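Local coordinates for protein TRAP dicarboxylate transporter, DctP subunit (Sulfurospirillum deleyianum, PDB 4OVS) that probably captures dicarboxylates such as succinate in the periplasm and delivers them to a TRAP transporter, at residues K129-W143 with G235-K247. Numbering follows the deposited sequence.
Sequences KDKVSKKGFVALDYW and GYLVIMSESFWKK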
loop_
_atom_site.group_PDB
_atom_site.type_symbol
_atom_site.label_atom_id
_atom_site.label_comp_id
_atom_site.label_asym_id
_atom_site.label_seq_id
_atom_site.Cartn_x
_atom_site.Cartn_y
_atom_site.Cartn_z
ATOM N N LYS A 129 2.826 -10.871 -10.755
ATOM C CA LYS A 129 1.440 -11.340 -10.854
ATOM C C LYS A 129 1.417 -12.870 -10.998
ATOM O O LYS A 129 0.628 -13.569 -10.373
ATOM C CB LYS A 129 0.734 -10.743 -12.087
ATOM C CG LYS A 129 0.419 -9.274 -12.034
ATOM C CD LYS A 129 -0.526 -8.897 -13.151
ATOM C CE LYS A 129 -0.762 -7.423 -13.172
ATOM N NZ LYS A 129 -1.761 -6.993 -14.210
ATOM N N ASP A 130 2.266 -13.380 -11.874
ATOM C CA ASP A 130 2.209 -14.799 -12.199
ATOM C C ASP A 130 2.508 -15.645 -10.963
ATOM O O ASP A 130 1.933 -16.718 -10.758
ATOM C CB ASP A 130 3.166 -15.138 -13.349
ATOM C CG ASP A 130 2.662 -14.636 -14.702
ATOM O OD1 ASP A 130 1.508 -14.136 -14.808
ATOM O OD2 ASP A 130 3.423 -14.774 -15.688
ATOM N N LYS A 131 3.399 -15.145 -10.128
ATOM C CA LYS A 131 3.752 -15.831 -8.882
ATOM C C LYS A 131 2.584 -15.886 -7.900
ATOM O O LYS A 131 2.383 -16.870 -7.212
ATOM C CB LYS A 131 4.955 -15.143 -8.234
ATOM C CG LYS A 131 6.221 -15.271 -9.080
ATOM C CD LYS A 131 7.462 -14.748 -8.362
ATOM C CE LYS A 131 8.706 -14.918 -9.205
ATOM N NZ LYS A 131 9.296 -16.248 -8.978
ATOM N N VAL A 132 1.834 -14.801 -7.830
ATOM C CA VAL A 132 0.675 -14.715 -6.953
ATOM C C VAL A 132 -0.389 -15.654 -7.490
ATOM O O VAL A 132 -1.051 -16.360 -6.739
ATOM C CB VAL A 132 0.146 -13.267 -6.923
ATOM C CG1 VAL A 132 -1.180 -13.163 -6.151
ATOM C CG2 VAL A 132 1.220 -12.353 -6.327
ATOM N N SER A 133 -0.542 -15.666 -8.803
ATOM C CA SER A 133 -1.480 -16.580 -9.415
ATOM C C SER A 133 -1.184 -18.039 -9.042
ATOM O O SER A 133 -2.105 -18.823 -8.888
ATOM C CB SER A 133 -1.472 -16.403 -10.932
ATOM O OG SER A 133 -1.890 -15.083 -11.246
ATOM N N LYS A 134 0.083 -18.403 -8.891
ATOM C CA LYS A 134 0.411 -19.800 -8.584
ATOM C C LYS A 134 0.097 -20.186 -7.142
ATOM O O LYS A 134 -0.103 -21.356 -6.864
ATOM C CB LYS A 134 1.885 -20.113 -8.847
ATOM C CG LYS A 134 2.300 -20.032 -10.288
ATOM C CD LYS A 134 3.749 -20.452 -10.438
ATOM C CE LYS A 134 4.658 -19.701 -9.462
ATOM N NZ LYS A 134 6.113 -19.736 -9.849
ATOM N N LYS A 135 0.083 -19.211 -6.228
ATOM C CA LYS A 135 -0.212 -19.489 -4.829
ATOM C C LYS A 135 -1.716 -19.464 -4.542
ATOM O O LYS A 135 -2.123 -19.340 -3.397
ATOM C CB LYS A 135 0.464 -18.459 -3.925
ATOM C CG LYS A 135 1.947 -18.265 -4.176
ATOM C CD LYS A 135 2.746 -19.521 -3.939
ATOM C CE LYS A 135 2.535 -20.029 -2.534
ATOM N NZ LYS A 135 3.418 -21.181 -2.247
ATOM N N GLY A 136 -2.539 -19.515 -5.578
ATOM C CA GLY A 136 -3.966 -19.714 -5.385
ATOM C C GLY A 136 -4.836 -18.480 -5.248
ATOM O O GLY A 136 -5.818 -18.507 -4.513
ATOM N N PHE A 137 -4.487 -17.396 -5.944
ATOM C CA PHE A 137 -5.356 -16.222 -6.052
ATOM C C PHE A 137 -5.511 -15.846 -7.497
ATOM O O PHE A 137 -4.670 -16.174 -8.321
ATOM C CB PHE A 137 -4.773 -15.025 -5.287
ATOM C CG PHE A 137 -4.673 -15.260 -3.820
ATOM C CD1 PHE A 137 -5.796 -15.190 -3.030
ATOM C CD2 PHE A 137 -3.462 -15.598 -3.231
ATOM C CE1 PHE A 137 -5.716 -15.423 -1.679
ATOM C CE2 PHE A 137 -3.383 -15.842 -1.895
ATOM C CZ PHE A 137 -4.512 -15.747 -1.107
ATOM N N VAL A 138 -6.591 -15.159 -7.828
ATOM C CA VAL A 138 -6.699 -14.602 -9.153
ATOM C C VAL A 138 -6.151 -13.176 -9.082
ATOM O O VAL A 138 -6.746 -12.315 -8.454
ATOM C CB VAL A 138 -8.135 -14.532 -9.606
ATOM C CG1 VAL A 138 -8.199 -14.114 -11.075
ATOM C CG2 VAL A 138 -8.805 -15.841 -9.342
ATOM N N ALA A 139 -5.012 -12.955 -9.731
ATOM C CA ALA A 139 -4.350 -11.659 -9.752
ATOM C C ALA A 139 -4.873 -10.814 -10.892
ATOM O O ALA A 139 -4.837 -11.236 -12.039
ATOM C CB ALA A 139 -2.850 -11.847 -9.920
ATOM N N LEU A 140 -5.328 -9.603 -10.594
ATOM C CA LEU A 140 -5.820 -8.731 -11.637
ATOM C C LEU A 140 -4.815 -7.589 -11.806
ATOM O O LEU A 140 -3.694 -7.841 -12.228
ATOM C CB LEU A 140 -7.225 -8.238 -11.298
ATOM C CG LEU A 140 -8.341 -9.264 -11.215
ATOM C CD1 LEU A 140 -9.629 -8.678 -10.678
ATOM C CD2 LEU A 140 -8.597 -9.822 -12.551
ATOM N N ASP A 141 -5.173 -6.353 -11.440
ATOM C CA ASP A 141 -4.389 -5.166 -11.809
ATOM C C ASP A 141 -3.621 -4.531 -10.640
ATOM O O ASP A 141 -3.992 -4.685 -9.511
ATOM C CB ASP A 141 -5.314 -4.027 -12.243
ATOM C CG ASP A 141 -5.972 -4.255 -13.572
ATOM O OD1 ASP A 141 -5.227 -4.539 -14.552
ATOM O OD2 ASP A 141 -7.239 -4.119 -13.632
ATOM N N TYR A 142 -2.598 -3.743 -10.939
ATOM C CA TYR A 142 -1.987 -2.917 -9.921
ATOM C C TYR A 142 -2.667 -1.564 -9.775
ATOM O O TYR A 142 -3.008 -0.913 -10.790
ATOM C CB TYR A 142 -0.525 -2.674 -10.247
ATOM C CG TYR A 142 0.333 -3.922 -10.245
ATOM C CD1 TYR A 142 0.718 -4.494 -9.063
ATOM C CD2 TYR A 142 0.787 -4.492 -11.418
ATOM C CE1 TYR A 142 1.524 -5.611 -9.029
ATOM C CE2 TYR A 142 1.596 -5.639 -11.396
ATOM C CZ TYR A 142 1.966 -6.185 -10.192
ATOM O OH TYR A 142 2.776 -7.322 -10.127
ATOM N N TRP A 143 -2.824 -1.167 -8.503
ATOM C CA TRP A 143 -3.318 0.146 -8.057
ATOM C C TRP A 143 -2.240 0.914 -7.293
ATOM O O TRP A 143 -1.348 0.300 -6.718
ATOM C CB TRP A 143 -4.519 -0.039 -7.149
ATOM C CG TRP A 143 -5.808 -0.407 -7.806
ATOM C CD1 TRP A 143 -5.991 -0.842 -9.084
ATOM C CD2 TRP A 143 -7.095 -0.426 -7.190
ATOM N NE1 TRP A 143 -7.334 -1.073 -9.313
ATOM C CE2 TRP A 143 -8.029 -0.822 -8.163
ATOM C CE3 TRP A 143 -7.566 -0.091 -5.902
ATOM C CZ2 TRP A 143 -9.404 -0.890 -7.906
ATOM C CZ3 TRP A 143 -8.906 -0.147 -5.666
ATOM C CH2 TRP A 143 -9.818 -0.533 -6.658
ATOM N N GLY A 235 1.966 0.412 -2.955
ATOM C CA GLY A 235 0.936 0.158 -3.954
ATOM C C GLY A 235 0.249 -1.182 -3.696
ATOM O O GLY A 235 0.666 -1.920 -2.819
ATOM N N TYR A 236 -0.751 -1.501 -4.517
ATOM C CA TYR A 236 -1.630 -2.638 -4.289
ATOM C C TYR A 236 -1.747 -3.554 -5.534
ATOM O O TYR A 236 -1.589 -3.111 -6.662
ATOM C CB TYR A 236 -3.018 -2.103 -3.975
ATOM C CG TYR A 236 -3.081 -0.957 -2.978
ATOM C CD1 TYR A 236 -2.929 -1.204 -1.622
ATOM C CD2 TYR A 236 -3.320 0.364 -3.382
ATOM C CE1 TYR A 236 -2.988 -0.192 -0.673
ATOM C CE2 TYR A 236 -3.401 1.402 -2.419
ATOM C CZ TYR A 236 -3.248 1.099 -1.072
ATOM O OH TYR A 236 -3.271 2.051 -0.092
ATOM N N LEU A 237 -2.036 -4.831 -5.305
ATOM C CA LEU A 237 -2.392 -5.760 -6.372
ATOM C C LEU A 237 -3.792 -6.246 -6.049
ATOM O O LEU A 237 -4.055 -6.766 -4.958
ATOM C CB LEU A 237 -1.428 -6.919 -6.461
ATOM C CG LEU A 237 -1.904 -8.006 -7.448
ATOM C CD1 LEU A 237 -1.941 -7.505 -8.875
ATOM C CD2 LEU A 237 -1.040 -9.215 -7.342
ATOM N N VAL A 238 -4.717 -5.995 -6.951
ATOM C CA VAL A 238 -6.096 -6.467 -6.777
ATOM C C VAL A 238 -6.084 -7.965 -6.990
ATOM O O VAL A 238 -5.530 -8.462 -7.995
ATOM C CB VAL A 238 -7.044 -5.779 -7.782
ATOM C CG1 VAL A 238 -8.490 -6.267 -7.658
ATOM C CG2 VAL A 238 -6.998 -4.281 -7.609
ATOM N N ILE A 239 -6.657 -8.678 -6.024
ATOM C CA ILE A 239 -6.835 -10.113 -6.122
ATOM C C ILE A 239 -8.244 -10.593 -5.839
ATOM O O ILE A 239 -9.007 -9.949 -5.124
ATOM C CB ILE A 239 -5.931 -10.896 -5.186
ATOM C CG1 ILE A 239 -6.108 -10.387 -3.753
ATOM C CG2 ILE A 239 -4.480 -10.799 -5.649
ATOM C CD1 ILE A 239 -5.474 -11.294 -2.768
HETATM N N MSE A 240 -8.568 -11.756 -6.393
HETATM C CA MSE A 240 -9.859 -12.365 -6.153
HETATM C C MSE A 240 -9.708 -13.767 -5.587
HETATM O O MSE A 240 -8.670 -14.409 -5.731
HETATM C CB MSE A 240 -10.710 -12.406 -7.420
HETATM C CG MSE A 240 -10.899 -11.131 -8.140
HETATM SE SE MSE A 240 -12.442 -11.173 -9.385
HETATM C CE MSE A 240 -11.668 -12.271 -10.835
ATOM N N SER A 241 -10.746 -14.216 -4.900
ATOM C CA SER A 241 -10.791 -15.579 -4.381
ATOM C C SER A 241 -10.942 -16.542 -5.558
ATOM O O SER A 241 -11.876 -16.442 -6.363
ATOM C CB SER A 241 -11.957 -15.763 -3.412
ATOM O OG SER A 241 -12.163 -17.137 -3.134
ATOM N N GLU A 242 -10.002 -17.460 -5.668
ATOM C CA GLU A 242 -10.044 -18.470 -6.720
ATOM C C GLU A 242 -11.313 -19.362 -6.700
ATOM O O GLU A 242 -11.845 -19.722 -7.766
ATOM C CB GLU A 242 -8.790 -19.330 -6.585
ATOM C CG GLU A 242 -8.543 -20.288 -7.675
ATOM C CD GLU A 242 -7.193 -20.940 -7.496
ATOM O OE1 GLU A 242 -6.208 -20.439 -8.098
ATOM O OE2 GLU A 242 -7.120 -21.931 -6.726
ATOM N N SER A 243 -11.808 -19.730 -5.518
ATOM C CA SER A 243 -12.968 -20.616 -5.475
ATOM C C SER A 243 -14.256 -19.823 -5.710
ATOM O O SER A 243 -15.175 -20.303 -6.377
ATOM C CB SER A 243 -12.996 -21.416 -4.172
ATOM O OG SER A 243 -12.956 -20.566 -3.058
ATOM N N PHE A 244 -14.305 -18.579 -5.224
ATOM C CA PHE A 244 -15.377 -17.681 -5.640
ATOM C C PHE A 244 -15.380 -17.533 -7.176
ATOM O O PHE A 244 -16.417 -17.689 -7.814
ATOM C CB PHE A 244 -15.261 -16.296 -4.963
ATOM C CG PHE A 244 -15.931 -15.178 -5.740
ATOM C CD1 PHE A 244 -17.300 -14.984 -5.682
ATOM C CD2 PHE A 244 -15.172 -14.318 -6.521
ATOM C CE1 PHE A 244 -17.900 -13.958 -6.406
ATOM C CE2 PHE A 244 -15.760 -13.300 -7.269
ATOM C CZ PHE A 244 -17.123 -13.119 -7.209
ATOM N N TRP A 245 -14.233 -17.246 -7.778
ATOM C CA TRP A 245 -14.203 -17.005 -9.217
ATOM C C TRP A 245 -14.556 -18.290 -9.997
ATOM O O TRP A 245 -15.217 -18.239 -11.037
ATOM C CB TRP A 245 -12.836 -16.498 -9.648
ATOM C CG TRP A 245 -12.794 -15.869 -11.016
ATOM C CD1 TRP A 245 -11.980 -16.230 -12.062
ATOM C CD2 TRP A 245 -13.570 -14.753 -11.489
ATOM N NE1 TRP A 245 -12.200 -15.421 -13.138
ATOM C CE2 TRP A 245 -13.163 -14.498 -12.817
ATOM C CE3 TRP A 245 -14.553 -13.949 -10.923
ATOM C CZ2 TRP A 245 -13.719 -13.484 -13.588
ATOM C CZ3 TRP A 245 -15.105 -12.929 -11.690
ATOM C CH2 TRP A 245 -14.681 -12.696 -12.997
ATOM N N LYS A 246 -14.106 -19.431 -9.497
ATOM C CA LYS A 246 -14.389 -20.717 -10.155
ATOM C C LYS A 246 -15.901 -20.930 -10.272
ATOM O O LYS A 246 -16.403 -21.325 -11.322
ATOM C CB LYS A 246 -13.755 -21.862 -9.369
ATOM C CG LYS A 246 -13.893 -23.254 -10.022
ATOM C CD LYS A 246 -12.519 -23.923 -10.223
ATOM C CE LYS A 246 -12.630 -25.252 -10.940
ATOM N NZ LYS A 246 -13.203 -26.322 -10.076
ATOM N N LYS A 247 -16.607 -20.621 -9.187
ATOM C CA LYS A 247 -18.059 -20.764 -9.088
ATOM C C LYS A 247 -18.875 -19.654 -9.739
ATOM O O LYS A 247 -20.051 -19.845 -9.999
ATOM C CB LYS A 247 -18.478 -20.768 -7.615
ATOM C CG LYS A 247 -18.110 -22.028 -6.812
ATOM C CD LYS A 247 -18.270 -21.775 -5.275
ATOM C CE LYS A 247 -19.689 -21.265 -4.891
ATOM N NZ LYS A 247 -19.837 -20.833 -3.449
HETATM O O HOH W 1 -7.939 -17.744 -3.507
HETATM O O HOH W 2 -5.080 -18.221 -10.135
#
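Val-238 turns CG1 anti to its backbone N (chi1 179°), which leaves CG2 to sit over one face of the Trp-143 indole; Leu-237, with CG likewise anti (172°), lowers CD1 over one face of the Tyr-142 ring, 4.2 Å from its centroid. These side chains flank an antiparallel pair of strands, 137-143 and 235-241, interrupted by a beta bulge at Leu-140 and Asp-141, within the mixed sheet of a TRAP solute-binding protein. Across the bulge, Leu-140 N gives a hydrogen bond to Val-238 O (2.8 Å), while Val-238 N reaches Asp-141 O instead (3.0 Å). Lys-129, midway along helix 123-134, suits the distorted site: its long extended chain brings NZ to Leu-140 O at 2.9 Å. The same helix packs Val-132 on the sheet, its short branches fitting between Leu-237 CD2 and Ile-239 CG2. Ile-239 sends CD1 over one face of Phe-137, a flat apolar surface that also rests on helix 75-81. On the other side of the sheet, flexible selenomethionine Met-240 bends at chi3 to bring CE to Val-138 CG1 (3.9 Å), and Leu-140 CD1 meets its CG at 3.8 Å. Tyr-236 and Trp-143 form a hydrogen-bonded pair on this side, and the Tyr-236 hydroxyl hydrogen-bonds succinate. Where the strands part, a water whose short approach to Gly-136 O is doubtful accepts from Glu-242 N, 3.0 Å from the water oxygen.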